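Side-chain contacts in dTDP-4-dehydrorhamnose reductase (Yersinia enterocolitica, PDB 5U9C), which probably catalyses the NADPH-dependent reduction of dTDP-4-dehydro-beta-L-rhamnose to dTDP-beta-L-rhamnose in the dTDP-L-rhamnose pathway: residues 23-28 against 202-207; 108-113 against 260-265; 171-176 against 234-239; 226-231 against 281-286. All coordinates share one frame; numbering follows the deposited sequence. Where two conformers were deposited one is given.

The four contacts run from the parallel Rossmann sheet to the smaller lobe. Contact 1 joins helices 16-25 and 196-209 beside the sheet, its centre about 27 Å from that of contact 2, which lies across the chain's centre and ties the loop after strand 100-106 to strand 261-262. Contacts 3 and 4 share helix 225-235, touch where L235 meets A284, and have centres about 11 Å apart. Contact 1 is the most remote, about 32 Å from contact 3 between centres. Along the chain contact 3 nests inside the loop closed by contact 2, whereas contacts 2 and 4 alternate: the C-terminal part first pairs, at strand 261-262, near the malate-binding R256, then packs, through helix 279-288, in the smaller lobe.

Contact 1 (23-28 against 202-207); sequences SALKDT and FIIWAI
In the Rossmann-type nucleotide-binding fold, A24 and L25 near the end of helix 16-25 pack against I204 of helix 196-209. The contact is wholly apolar and centres on one methyl group: I204 CD1 lies 3.6 Å from L25 CD2 and 3.9 Å from A24 CB. I204 can deliver it because CG1 stands beside its own backbone N (chi1 -62°) and CD1 is folded back at the next bond (chi2 -65°). The L25 and I204 side chains slide past each other in opposite directions, while A24, having nothing beyond CB, lets the isoleucine come close. I207, one turn on, adds a looser touch, its CD1 4.5 Å from L25 CD2. In the type I turn from L25 to T28, T28 OG1 donates a hydrogen bond to L25 O, 2.7 Å away, and the same hydroxyl oxygen bonds the backbone N of Y30. Threonine suits the place, its hydroxyl sitting directly on CB within reach of a carbonyl of its own turn. L25 also rests on I8 and I10 of strand 7-11, and I207 on W100 and I203 on L102 of strand 100-106, so the two helices lie side by side against the parallel sheet.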
loop_
_atom_site.group_PDB
_atom_site.type_symbol
_atom_site.label_atom_id
_atom_site.label_comp_id
_atom_site.label_asym_id
_atom_site.label_seq_id
_atom_site.Cartn_x
_atom_site.Cartn_y
_atom_site.Cartn_z
ATOM N N SER D 23 18.061 41.316 -7.424
ATOM C CA SER D 23 19.240 42.036 -6.977
ATOM C C SER D 23 20.497 41.613 -7.757
ATOM O O SER D 23 21.216 42.468 -8.268
ATOM C CB SER D 23 19.418 41.837 -5.467
ATOM O OG SER D 23 20.611 42.424 -5.014
ATOM N N ALA D 24 20.744 40.304 -7.875
ATOM C CA ALA D 24 21.912 39.795 -8.624
ATOM C C ALA D 24 21.873 40.227 -10.102
ATOM O O ALA D 24 22.913 40.444 -10.709
ATOM C CB ALA D 24 21.995 38.268 -8.531
ATOM N N LEU D 25 20.668 40.342 -10.667
ATOM C CA LEU D 25 20.510 40.739 -12.079
ATOM C C LEU D 25 20.877 42.192 -12.373
ATOM O O LEU D 25 21.090 42.547 -13.536
ATOM C CB LEU D 25 19.088 40.446 -12.579
ATOM C CG LEU D 25 18.794 38.957 -12.781
ATOM C CD1 LEU D 25 17.329 38.754 -13.101
ATOM C CD2 LEU D 25 19.662 38.357 -13.886
ATOM N N LYS D 26 20.962 43.025 -11.337
ATOM C CA LYS D 26 21.346 44.418 -11.534
ATOM C C LYS D 26 22.758 44.536 -12.097
ATOM O O LYS D 26 23.034 45.466 -12.831
ATOM C CB LYS D 26 21.147 45.275 -10.268
ATOM C CG LYS D 26 19.666 45.428 -9.898
ATOM C CD LYS D 26 19.333 46.755 -9.219
ATOM C CE LYS D 26 19.775 46.866 -7.769
ATOM N NZ LYS D 26 18.818 46.211 -6.838
ATOM N N ASP D 27 23.622 43.560 -11.815
ATOM C CA ASP D 27 24.996 43.553 -12.354
ATOM C C ASP D 27 25.104 42.744 -13.672
ATOM O O ASP D 27 26.103 42.046 -13.895
ATOM C CB ASP D 27 25.993 42.983 -11.320
ATOM C CG ASP D 27 26.113 43.840 -10.060
ATOM O OD1 ASP D 27 26.000 45.087 -10.140
ATOM O OD2 ASP D 27 26.370 43.255 -8.986
ATOM N N THR D 28 24.089 42.832 -14.540
ATOM C CA THR D 28 24.113 42.108 -15.818
ATOM C C THR D 28 23.656 43.015 -16.955
ATOM O O THR D 28 23.279 44.159 -16.715
ATOM C CB THR D 28 23.211 40.856 -15.790
ATOM O OG1 THR D 28 21.825 41.237 -15.753
ATOM C CG2 THR D 28 23.554 39.966 -14.598
ATOM N N PHE D 202 23.072 29.830 -8.713
ATOM C CA PHE D 202 22.896 28.780 -9.703
ATOM C C PHE D 202 21.984 29.255 -10.829
ATOM O O PHE D 202 22.246 28.971 -12.004
ATOM C CB PHE D 202 22.345 27.470 -9.117
ATOM C CG PHE D 202 22.061 26.438 -10.174
ATOM C CD1 PHE D 202 23.085 25.653 -10.676
ATOM C CD2 PHE D 202 20.804 26.326 -10.738
ATOM C CE1 PHE D 202 22.844 24.725 -11.678
ATOM C CE2 PHE D 202 20.562 25.422 -11.758
ATOM C CZ PHE D 202 21.577 24.620 -12.219
ATOM N N ILE D 203 20.924 29.975 -10.467
ATOM C CA ILE D 203 19.980 30.486 -11.441
ATOM C C ILE D 203 20.653 31.475 -12.411
ATOM O O ILE D 203 20.374 31.430 -13.616
ATOM C CB ILE D 203 18.749 31.092 -10.758
ATOM C CG1 ILE D 203 17.901 29.958 -10.165
ATOM C CG2 ILE D 203 17.931 31.888 -11.754
ATOM C CD1 ILE D 203 16.723 30.419 -9.342
ATOM N N ILE D 204 21.526 32.350 -11.900
ATOM C CA ILE D 204 22.239 33.309 -12.758
ATOM C C ILE D 204 23.089 32.520 -13.772
ATOM O O ILE D 204 23.102 32.819 -14.969
ATOM C CB ILE D 204 23.103 34.281 -11.920
ATOM C CG1 ILE D 204 22.219 35.114 -10.969
ATOM C CG2 ILE D 204 23.944 35.194 -12.815
ATOM C CD1 ILE D 204 21.244 36.053 -11.657
ATOM N N TRP D 205 23.757 31.483 -13.287
ATOM C CA TRP D 205 24.560 30.617 -14.142
ATOM C C TRP D 205 23.668 29.931 -15.181
ATOM O O TRP D 205 24.027 29.864 -16.356
ATOM C CB TRP D 205 25.321 29.574 -13.293
ATOM C CG TRP D 205 26.070 28.532 -14.085
ATOM C CD1 TRP D 205 27.377 28.572 -14.460
ATOM C CD2 TRP D 205 25.543 27.298 -14.606
ATOM N NE1 TRP D 205 27.703 27.441 -15.180
ATOM C CE2 TRP D 205 26.595 26.650 -15.294
ATOM C CE3 TRP D 205 24.287 26.690 -14.571
ATOM C CZ2 TRP D 205 26.430 25.416 -15.926
ATOM C CZ3 TRP D 205 24.122 25.454 -15.199
ATOM C CH2 TRP D 205 25.189 24.834 -15.867
ATOM N N ALA D 206 22.496 29.475 -14.745
ATOM C CA ALA D 206 21.561 28.740 -15.611
ATOM C C ALA D 206 21.002 29.595 -16.731
ATOM O O ALA D 206 20.843 29.129 -17.854
ATOM C CB ALA D 206 20.426 28.153 -14.789
ATOM N N ILE D 207 20.691 30.841 -16.406
ATOM C CA ILE D 207 20.201 31.783 -17.392
ATOM C C ILE D 207 21.262 32.007 -18.473
ATOM O O ILE D 207 20.935 32.035 -19.648
ATOM C CB ILE D 207 19.835 33.129 -16.743
ATOM C CG1 ILE D 207 18.643 32.965 -15.803
ATOM C CG2 ILE D 207 19.495 34.174 -17.816
ATOM C CD1 ILE D 207 18.452 34.139 -14.860
#

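Contact 2 (108-113 against 260-265); sequences NVFGGE and EGIESI
E260 OE2 is the polar atom to which several groups turn: it is hydrogen-bonded to the hydroxyl of S107, and N108 comes up beside it, with the backbone N of N108 3.5 Å from E260 OE2. N108 N is hydrogen-bonded to S106 OG. The other carboxylate oxygen, E260 OE1, receives the indole N-H of W156, so the acid is held through both of its oxygens, which should fix its rotation in a buried place. Glutamate has the length for this: CG sits between the backbone N and the carbonyl carbon (chi1 57°), and the chain then runs out extended. The N108 amide group crosses the carboxylate with their planes 70° apart, and N108 CG lies 3.5 Å from E260 OE2.

The other pair is apolar. F110 and I262 meet at about a right angle, I262 CG2 approaching F110 CD2 obliquely at 4.1 Å. One face of the F110 ring carries V109 CG2, 3.7 Å above the plane and displaced toward the rim. Next along, G111 takes a phi of 139°, at which a CB would press on the carbonyl O of F110; glycine has none.

Strand 261-262 pairs in parallel with strand 117-118, through G261 and E263 to Y118. The N108 side chain lies about 5 Å from that of R256, which binds (R)-malate in a crystal of this protein, consistent with the active-site cleft of extended short-chain dehydrogenases, where the loop after the fourth Rossmann strand meets the substrate-binding part.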
loop_
_atom_site.group_PDB
_atom_site.type_symbol
_atom_site.label_atom_id
_atom_site.label_comp_id
_atom_site.label_asym_id
_atom_site.label_seq_id
_atom_site.Cartn_x
_atom_site.Cartn_y
_atom_site.Cartn_z
ATOM N N ASN D 108 7.965 18.676 -2.552
ATOM C CA ASN D 108 6.616 18.172 -2.205
ATOM C C ASN D 108 5.902 17.439 -3.325
ATOM O O ASN D 108 4.797 16.964 -3.114
ATOM C CB ASN D 108 5.687 19.282 -1.685
ATOM C CG ASN D 108 5.662 19.370 -0.188
ATOM O OD1 ASN D 108 6.243 20.284 0.399
ATOM N ND2 ASN D 108 4.978 18.407 0.456
ATOM N N VAL D 109 6.498 17.358 -4.514
ATOM C CA VAL D 109 5.913 16.529 -5.556
ATOM C C VAL D 109 6.165 15.055 -5.176
ATOM O O VAL D 109 5.560 14.147 -5.746
ATOM C CB VAL D 109 6.434 16.834 -6.977
ATOM C CG1 VAL D 109 6.136 18.280 -7.359
ATOM C CG2 VAL D 109 7.919 16.504 -7.130
ATOM N N PHE D 110 7.070 14.830 -4.226
ATOM C CA PHE D 110 7.351 13.491 -3.731
ATOM C C PHE D 110 6.773 13.291 -2.322
ATOM O O PHE D 110 6.408 14.263 -1.632
ATOM C CB PHE D 110 8.857 13.243 -3.657
ATOM C CG PHE D 110 9.553 13.313 -4.976
ATOM C CD1 PHE D 110 9.411 12.279 -5.903
ATOM C CD2 PHE D 110 10.373 14.378 -5.283
ATOM C CE1 PHE D 110 10.063 12.322 -7.124
ATOM C CE2 PHE D 110 11.031 14.434 -6.505
ATOM C CZ PHE D 110 10.881 13.406 -7.423
ATOM N N GLY D 111 6.714 12.034 -1.902
ATOM C CA GLY D 111 6.319 11.702 -0.549
ATOM C C GLY D 111 5.421 10.512 -0.385
ATOM O O GLY D 111 5.536 9.795 0.595
ATOM N N GLY D 112 4.531 10.291 -1.352
ATOM C CA GLY D 112 3.588 9.205 -1.267
ATOM C C GLY D 112 4.261 7.855 -1.223
ATOM O O GLY D 112 3.740 6.921 -0.623
ATOM N N GLU D 113 5.434 7.745 -1.822
ATOM C CA GLU D 113 6.130 6.457 -1.808
ATOM C C GLU D 113 6.679 6.074 -0.446
ATOM O O GLU D 113 6.855 4.891 -0.175
ATOM C CB GLU D 113 7.239 6.424 -2.854
ATOM C CG GLU D 113 7.988 5.105 -2.889
ATOM C CD GLU D 113 8.953 5.000 -4.050
ATOM O OE1 GLU D 113 8.924 5.865 -4.964
ATOM O OE2 GLU D 113 9.762 4.045 -4.015
ATOM N N GLU D 260 10.569 14.179 2.588
ATOM C CA GLU D 260 10.537 14.847 1.284
ATOM C C GLU D 260 11.975 15.207 0.887
ATOM O O GLU D 260 12.215 16.107 0.086
ATOM C CB GLU D 260 9.608 16.035 1.240
ATOM C CG GLU D 260 9.881 17.127 2.251
ATOM C CD GLU D 260 9.063 18.379 1.960
ATOM O OE1 GLU D 260 8.428 18.884 2.897
ATOM O OE2 GLU D 260 9.029 18.838 0.774
ATOM N N GLY D 261 12.932 14.469 1.436
ATOM C CA GLY D 261 14.314 14.677 1.084
ATOM C C GLY D 261 14.543 14.515 -0.422
ATOM O O GLY D 261 13.939 13.648 -1.066
ATOM N N ILE D 262 15.364 15.395 -0.984
ATOM C CA ILE D 262 15.748 15.315 -2.394
ATOM C C ILE D 262 17.265 15.359 -2.570
ATOM O O ILE D 262 17.978 15.991 -1.781
ATOM C CB ILE D 262 15.121 16.415 -3.254
ATOM C CG1 ILE D 262 15.288 17.792 -2.617
ATOM C CG2 ILE D 262 13.637 16.135 -3.483
ATOM C CD1 ILE D 262 14.967 18.921 -3.583
ATOM N N GLU D 263 17.744 14.629 -3.566
ATOM C CA GLU D 263 19.151 14.637 -3.949
ATOM C C GLU D 263 19.207 14.679 -5.474
ATOM O O GLU D 263 18.180 14.459 -6.155
ATOM C CB GLU D 263 19.915 13.449 -3.357
ATOM C CG GLU D 263 19.532 12.099 -3.884
ATOM C CD GLU D 263 20.063 10.982 -3.001
ATOM O OE1 GLU D 263 19.695 10.919 -1.823
ATOM O OE2 GLU D 263 20.821 10.144 -3.495
ATOM N N SER D 264 20.362 15.052 -6.013
ATOM C CA SER D 264 20.509 15.154 -7.462
ATOM C C SER D 264 21.508 14.174 -7.993
ATOM O O SER D 264 22.566 13.959 -7.395
ATOM C CB SER D 264 20.953 16.554 -7.874
ATOM O OG SER D 264 21.069 16.664 -9.297
ATOM N N ILE D 265 21.163 13.579 -9.124
ATOM C CA ILE D 265 22.095 12.719 -9.855
ATOM C C ILE D 265 22.640 13.463 -11.070
ATOM O O ILE D 265 23.458 12.922 -11.792
ATOM C CB ILE D 265 21.432 11.431 -10.343
ATOM C CG1 ILE D 265 20.146 11.742 -11.130
ATOM C CG2 ILE D 265 21.124 10.560 -9.142
ATOM C CD1 ILE D 265 19.551 10.548 -11.857
#

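Contact 3 (171-176 against 234-239); sequences KIIQQI and DLLNFK. With CIT (citric acid), chain N.
The F238 ring carries I176 over one face: I176 CG1 stands 3.7 Å above the plane, offset toward the rim, and makes a CH-pi contact, 4.0 Å from the ring centroid and 24° off its normal. A citrate, probably from the crystallisation liquor, approaches the same ring obliquely, its O2 3.2 Å from F238 CD1. F238 presents its ring to the helix because CG is anti to the backbone N (chi1 180°). The citrate is held by the backbone just beyond, where K239 N donates a hydrogen bond of 2.8 Å to CIT O1 at an N-H...acceptor angle of 155°; a further bond of its O7 to I176 O is modelled so short that it is doubtful.

L236, the first residue to leave helix 225-235, supplies the rest of the apolar surface. Its CD1 methyl lies 3.9 Å from I173 CG1, and L236 CB lies 4.1 Å from I176 CG2, so two parts of one side chain serve residues one turn apart. The leucine crosses both isoleucines at about a right angle. Within helix 168-177, Q175 NE2 bonds K171 O from the face opposite to that used by Q175 N.

I176 and F238 both rest on I183 of strand 182-186, I173 and I176 also touch I232 of helix 225-235, and L236 reaches V287 of helix 279-288. The contact thus closes the end of a three-helix group beside that strand.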
loop_
_atom_site.group_PDB
_atom_site.type_symbol
_atom_site.label_atom_id
_atom_site.label_comp_id
_atom_site.label_asym_id
_atom_site.label_seq_id
_atom_site.Cartn_x
_atom_site.Cartn_y
_atom_site.Cartn_z
ATOM N N LYS D 171 12.207 31.996 12.881
ATOM C CA LYS D 171 11.440 31.763 14.119
ATOM C C LYS D 171 12.292 31.121 15.211
ATOM O O LYS D 171 12.190 31.504 16.385
ATOM C CB LYS D 171 10.200 30.914 13.862
ATOM C CG LYS D 171 9.098 31.683 13.155
ATOM C CD LYS D 171 7.885 30.817 12.827
ATOM C CE LYS D 171 8.195 29.837 11.703
ATOM N NZ LYS D 171 7.017 29.028 11.298
ATOM N N ILE D 172 13.113 30.136 14.842
ATOM C CA ILE D 172 14.006 29.506 15.804
ATOM C C ILE D 172 14.981 30.561 16.323
ATOM O O ILE D 172 15.210 30.644 17.516
ATOM C CB ILE D 172 14.789 28.315 15.202
ATOM C CG1 ILE D 172 13.850 27.151 14.846
ATOM C CG2 ILE D 172 15.897 27.842 16.154
ATOM C CD1 ILE D 172 13.108 26.542 16.018
ATOM N N ILE D 173 15.540 31.370 15.422
ATOM C CA ILE D 173 16.476 32.411 15.818
ATOM C C ILE D 173 15.817 33.461 16.764
ATOM O O ILE D 173 16.434 33.892 17.746
ATOM C CB ILE D 173 17.168 33.052 14.593
ATOM C CG1 ILE D 173 18.125 32.026 13.951
ATOM C CG2 ILE D 173 17.955 34.278 14.999
ATOM C CD1 ILE D 173 18.806 32.483 12.676
ATOM N N GLN D 174 14.586 33.853 16.454
ATOM C CA GLN D 174 13.802 34.801 17.282
ATOM C C GLN D 174 13.589 34.247 18.712
ATOM O O GLN D 174 13.722 34.983 19.720
ATOM C CB GLN D 174 12.456 35.065 16.604
ATOM C CG GLN D 174 11.535 36.040 17.316
ATOM C CD GLN D 174 10.136 36.099 16.695
ATOM O OE1 GLN D 174 9.825 35.385 15.724
ATOM N NE2 GLN D 174 9.273 36.943 17.273
ATOM N N GLN D 175 13.280 32.956 18.806
ATOM C CA GLN D 175 13.098 32.308 20.112
ATOM C C GLN D 175 14.413 32.250 20.887
ATOM O O GLN D 175 14.424 32.443 22.111
ATOM C CB GLN D 175 12.507 30.910 19.979
ATOM C CG GLN D 175 11.072 30.912 19.496
ATOM C CD GLN D 175 10.585 29.506 19.211
ATOM O OE1 GLN D 175 10.297 28.723 20.124
ATOM N NE2 GLN D 175 10.473 29.187 17.953
ATOM N N ILE D 176 15.509 31.981 20.179
ATOM C CA ILE D 176 16.833 31.945 20.812
ATOM C C ILE D 176 17.174 33.344 21.339
ATOM O O ILE D 176 17.541 33.494 22.495
ATOM C CB ILE D 176 17.941 31.421 19.868
ATOM C CG1 ILE D 176 17.780 29.911 19.662
ATOM C CG2 ILE D 176 19.319 31.723 20.462
ATOM C CD1 ILE D 176 18.619 29.306 18.542
ATOM N N ASP D 234 23.448 25.372 18.439
ATOM C CA ASP D 234 24.912 25.285 18.637
ATOM C C ASP D 234 25.612 26.520 18.089
ATOM O O ASP D 234 26.528 27.035 18.709
ATOM C CB ASP D 234 25.524 24.071 17.935
ATOM C CG ASP D 234 25.135 22.745 18.565
ATOM O OD1 ASP D 234 24.631 22.706 19.715
ATOM O OD2 ASP D 234 25.373 21.715 17.890
ATOM N N LEU D 235 25.184 26.977 16.917
ATOM C CA LEU D 235 25.788 28.165 16.281
ATOM C C LEU D 235 25.581 29.452 17.071
ATOM O O LEU D 235 26.437 30.306 17.041
ATOM C CB LEU D 235 25.247 28.363 14.871
ATOM C CG LEU D 235 25.716 27.298 13.884
ATOM C CD1 LEU D 235 24.761 27.195 12.702
ATOM C CD2 LEU D 235 27.142 27.592 13.454
ATOM N N LEU D 236 24.446 29.589 17.762
ATOM C CA LEU D 236 24.162 30.804 18.525
ATOM C C LEU D 236 24.405 30.669 20.036
ATOM O O LEU D 236 24.021 31.543 20.792
ATOM C CB LEU D 236 22.734 31.279 18.230
ATOM C CG LEU D 236 22.469 31.560 16.744
ATOM C CD1 LEU D 236 21.048 32.041 16.529
ATOM C CD2 LEU D 236 23.459 32.585 16.212
ATOM N N ASN D 237 25.059 29.582 20.450
ATOM C CA ASN D 237 25.387 29.316 21.861
ATOM C C ASN D 237 24.150 29.334 22.774
ATOM O O ASN D 237 24.212 29.816 23.918
ATOM C CB ASN D 237 26.445 30.308 22.370
ATOM C CG ASN D 237 27.060 29.872 23.688
ATOM O OD1 ASN D 237 26.936 28.711 24.078
ATOM N ND2 ASN D 237 27.743 30.794 24.373
ATOM N N PHE D 238 23.038 28.808 22.252
ATOM C CA PHE D 238 21.767 28.724 22.986
ATOM C C PHE D 238 21.946 27.760 24.158
ATOM O O PHE D 238 22.479 26.667 23.982
ATOM C CB PHE D 238 20.662 28.237 22.030
ATOM C CG PHE D 238 19.307 28.108 22.658
ATOM C CD1 PHE D 238 18.675 29.219 23.229
ATOM C CD2 PHE D 238 18.629 26.892 22.643
ATOM C CE1 PHE D 238 17.412 29.102 23.783
ATOM C CE2 PHE D 238 17.357 26.776 23.187
ATOM C CZ PHE D 238 16.747 27.881 23.754
ATOM N N LYS D 239 21.498 28.143 25.348
ATOM C CA LYS D 239 21.641 27.268 26.521
ATOM C C LYS D 239 20.318 26.687 27.026
ATOM O O LYS D 239 20.303 25.933 27.991
ATOM C CB LYS D 239 22.405 27.989 27.640
ATOM C CG LYS D 239 23.829 28.361 27.230
ATOM C CD LYS D 239 24.561 27.136 26.684
ATOM C CE LYS D 239 25.943 27.480 26.134
ATOM N NZ LYS D 239 26.594 26.311 25.487
HETATM C C1 CIT N . 20.299 31.571 25.554
HETATM O O1 CIT N . 20.733 30.634 26.256
HETATM O O2 CIT N . 19.076 31.668 25.304
HETATM C C2 CIT N . 21.290 32.584 24.996
HETATM C C3 CIT N . 20.551 33.782 24.352
HETATM O O7 CIT N . 19.120 33.780 24.396
HETATM C C4 CIT N . 21.181 34.992 23.643
HETATM C C5 CIT N . 21.545 34.573 22.234
HETATM O O3 CIT N . 22.133 33.477 22.058
HETATM O O4 CIT N . 21.243 35.339 21.292
HETATM C C6 CIT N . 20.524 34.599 25.672
HETATM O O5 CIT N . 19.428 35.045 26.093
HETATM O O6 CIT N . 21.572 34.851 26.328
#

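Contact 4 (226-231 against 281-286); sequences FDIACA and SDLAKY
L283 of helix 279-288 packs against I228 and A231 of helix 225-235, a helix-helix contact in the smaller lobe that extended short-chain dehydrogenases add to the Rossmann fold for substrate binding.

The interactions across the contact are apolar and pass through a single methyl group. L283 CD2 lies 3.8 Å from A231 CB and 4.1 Å from I228 CG2, and the same methyl comes 4.1 Å from the backbone I228 O. It is thus seated between two residues one turn apart. In L283, CG anti to the backbone N (chi1 179°) points the side chain at the partner helix, and a chi2 of 64° sets CD2 as the branch that touches. Leucine suits the place because its fork, one carbon beyond CB, carries a methyl far enough from its own helix to meet the other. Alanine suits position 231, since a bare CB leaves room for the methyl, and the nearest CA atoms, of A231 and A284, are still 8.2 Å apart. I228 crosses L283 obliquely, and both also touch I193 of strand 190-195. I228 further packs on F168, which binds (R)-malate in a crystal of this protein.

Polar groups turn to other partners: D282 OD2 bonds S219 OG and the backbone N of S277, which suits a buried carboxylate.

Sulfur and ring meet within helix 225-235, on residues one turn apart: C230 SG sits 3.4 Å above the plane of the F226 ring, displaced toward its rim.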
loop_
_atom_site.group_PDB
_atom_site.type_symbol
_atom_site.label_atom_id
_atom_site.label_comp_id
_atom_site.label_asym_id
_atom_site.label_seq_id
_atom_site.Cartn_x
_atom_site.Cartn_y
_atom_site.Cartn_z
ATOM N N PHE D 226 14.064 19.237 13.838
ATOM C CA PHE D 226 14.753 19.112 15.114
ATOM C C PHE D 226 16.265 19.191 14.929
ATOM O O PHE D 226 16.956 19.871 15.699
ATOM C CB PHE D 226 14.358 17.806 15.835
ATOM C CG PHE D 226 15.183 17.513 17.051
ATOM C CD1 PHE D 226 15.053 18.298 18.202
ATOM C CD2 PHE D 226 16.081 16.445 17.065
ATOM C CE1 PHE D 226 15.820 18.027 19.334
ATOM C CE2 PHE D 226 16.853 16.169 18.190
ATOM C CZ PHE D 226 16.723 16.962 19.335
ATOM N N ASP D 227 16.775 18.487 13.913
ATOM C CA ASP D 227 18.215 18.505 13.588
ATOM C C ASP D 227 18.649 19.934 13.255
ATOM O O ASP D 227 19.710 20.398 13.685
ATOM C CB ASP D 227 18.542 17.624 12.371
ATOM C CG ASP D 227 18.339 16.154 12.627
ATOM O OD1 ASP D 227 18.646 15.669 13.731
ATOM O OD2 ASP D 227 17.899 15.461 11.687
ATOM N N ILE D 228 17.828 20.619 12.472
ATOM C CA ILE D 228 18.119 21.998 12.071
ATOM C C ILE D 228 18.105 22.927 13.299
ATOM O O ILE D 228 19.007 23.775 13.459
ATOM C CB ILE D 228 17.114 22.478 10.994
ATOM C CG1 ILE D 228 17.310 21.660 9.709
ATOM C CG2 ILE D 228 17.290 23.971 10.726
ATOM C CD1 ILE D 228 16.222 21.887 8.658
ATOM N N ALA D 229 17.107 22.772 14.168
ATOM C CA ALA D 229 17.042 23.634 15.361
ATOM C C ALA D 229 18.269 23.415 16.239
ATOM O O ALA D 229 18.857 24.378 16.726
ATOM C CB ALA D 229 15.764 23.395 16.142
ATOM N N CYS D 230 18.675 22.155 16.410
ATOM C CA CYS D 230 19.872 21.839 17.217
ATOM C C CYS D 230 21.133 22.489 16.647
ATOM O O CYS D 230 21.962 23.014 17.397
ATOM C CB CYS D 230 20.073 20.326 17.335
ATOM S SG CYS D 230 18.828 19.494 18.357
ATOM N N ALA D 231 21.272 22.457 15.326
ATOM C CA ALA D 231 22.440 23.055 14.661
ATOM C C ALA D 231 22.441 24.590 14.852
ATOM O O ALA D 231 23.470 25.172 15.170
ATOM C CB ALA D 231 22.473 22.675 13.182
ATOM N N SER D 281 27.099 23.045 6.763
ATOM C CA SER D 281 27.922 24.162 6.285
ATOM C C SER D 281 27.050 25.241 5.665
ATOM O O SER D 281 27.280 26.406 5.908
ATOM C CB SER D 281 28.922 23.716 5.214
ATOM O OG SER D 281 29.634 22.583 5.631
ATOM N N ASP D 282 26.093 24.850 4.815
ATOM C CA ASP D 282 25.213 25.828 4.158
ATOM C C ASP D 282 24.338 26.569 5.186
ATOM O O ASP D 282 24.136 27.787 5.078
ATOM C CB ASP D 282 24.363 25.163 3.057
ATOM C CG ASP D 282 25.213 24.616 1.902
ATOM O OD1 ASP D 282 26.357 25.090 1.722
ATOM O OD2 ASP D 282 24.742 23.713 1.169
ATOM N N LEU D 283 23.839 25.841 6.183
ATOM C CA LEU D 283 23.054 26.459 7.246
ATOM C C LEU D 283 23.933 27.427 8.042
ATOM O O LEU D 283 23.496 28.532 8.346
ATOM C CB LEU D 283 22.478 25.409 8.187
ATOM C CG LEU D 283 21.645 25.885 9.379
ATOM C CD1 LEU D 283 20.385 26.573 8.903
ATOM C CD2 LEU D 283 21.275 24.678 10.224
ATOM N N ALA D 284 25.158 27.011 8.390
ATOM C CA ALA D 284 26.079 27.884 9.164
ATOM C C ALA D 284 26.308 29.232 8.467
ATOM O O ALA D 284 26.207 30.277 9.102
ATOM C CB ALA D 284 27.413 27.193 9.445
ATOM N N LYS D 285 26.570 29.206 7.163
ATOM C CA LYS D 285 26.764 30.454 6.391
ATOM C C LYS D 285 25.539 31.371 6.473
ATOM O O LYS D 285 25.662 32.583 6.629
ATOM C CB LYS D 285 27.054 30.165 4.922
ATOM C CG LYS D 285 28.388 29.477 4.655
ATOM C CD LYS D 285 28.700 29.397 3.159
ATOM C CE LYS D 285 28.868 30.784 2.537
ATOM N NZ LYS D 285 29.124 30.736 1.071
ATOM N N TYR D 286 24.355 30.782 6.374
ATOM C CA TYR D 286 23.119 31.559 6.436
ATOM C C TYR D 286 22.878 32.130 7.842
ATOM O O TYR D 286 22.541 33.305 7.991
ATOM C CB TYR D 286 21.917 30.728 5.972
ATOM C CG TYR D 286 20.626 31.488 6.091
ATOM C CD1 TYR D 286 20.446 32.675 5.381
ATOM C CD2 TYR D 286 19.586 31.042 6.913
ATOM C CE1 TYR D 286 19.286 33.412 5.491
ATOM C CE2 TYR D 286 18.398 31.766 7.010
ATOM C CZ TYR D 286 18.260 32.946 6.296
ATOM O OH TYR D 286 17.110 33.687 6.355
#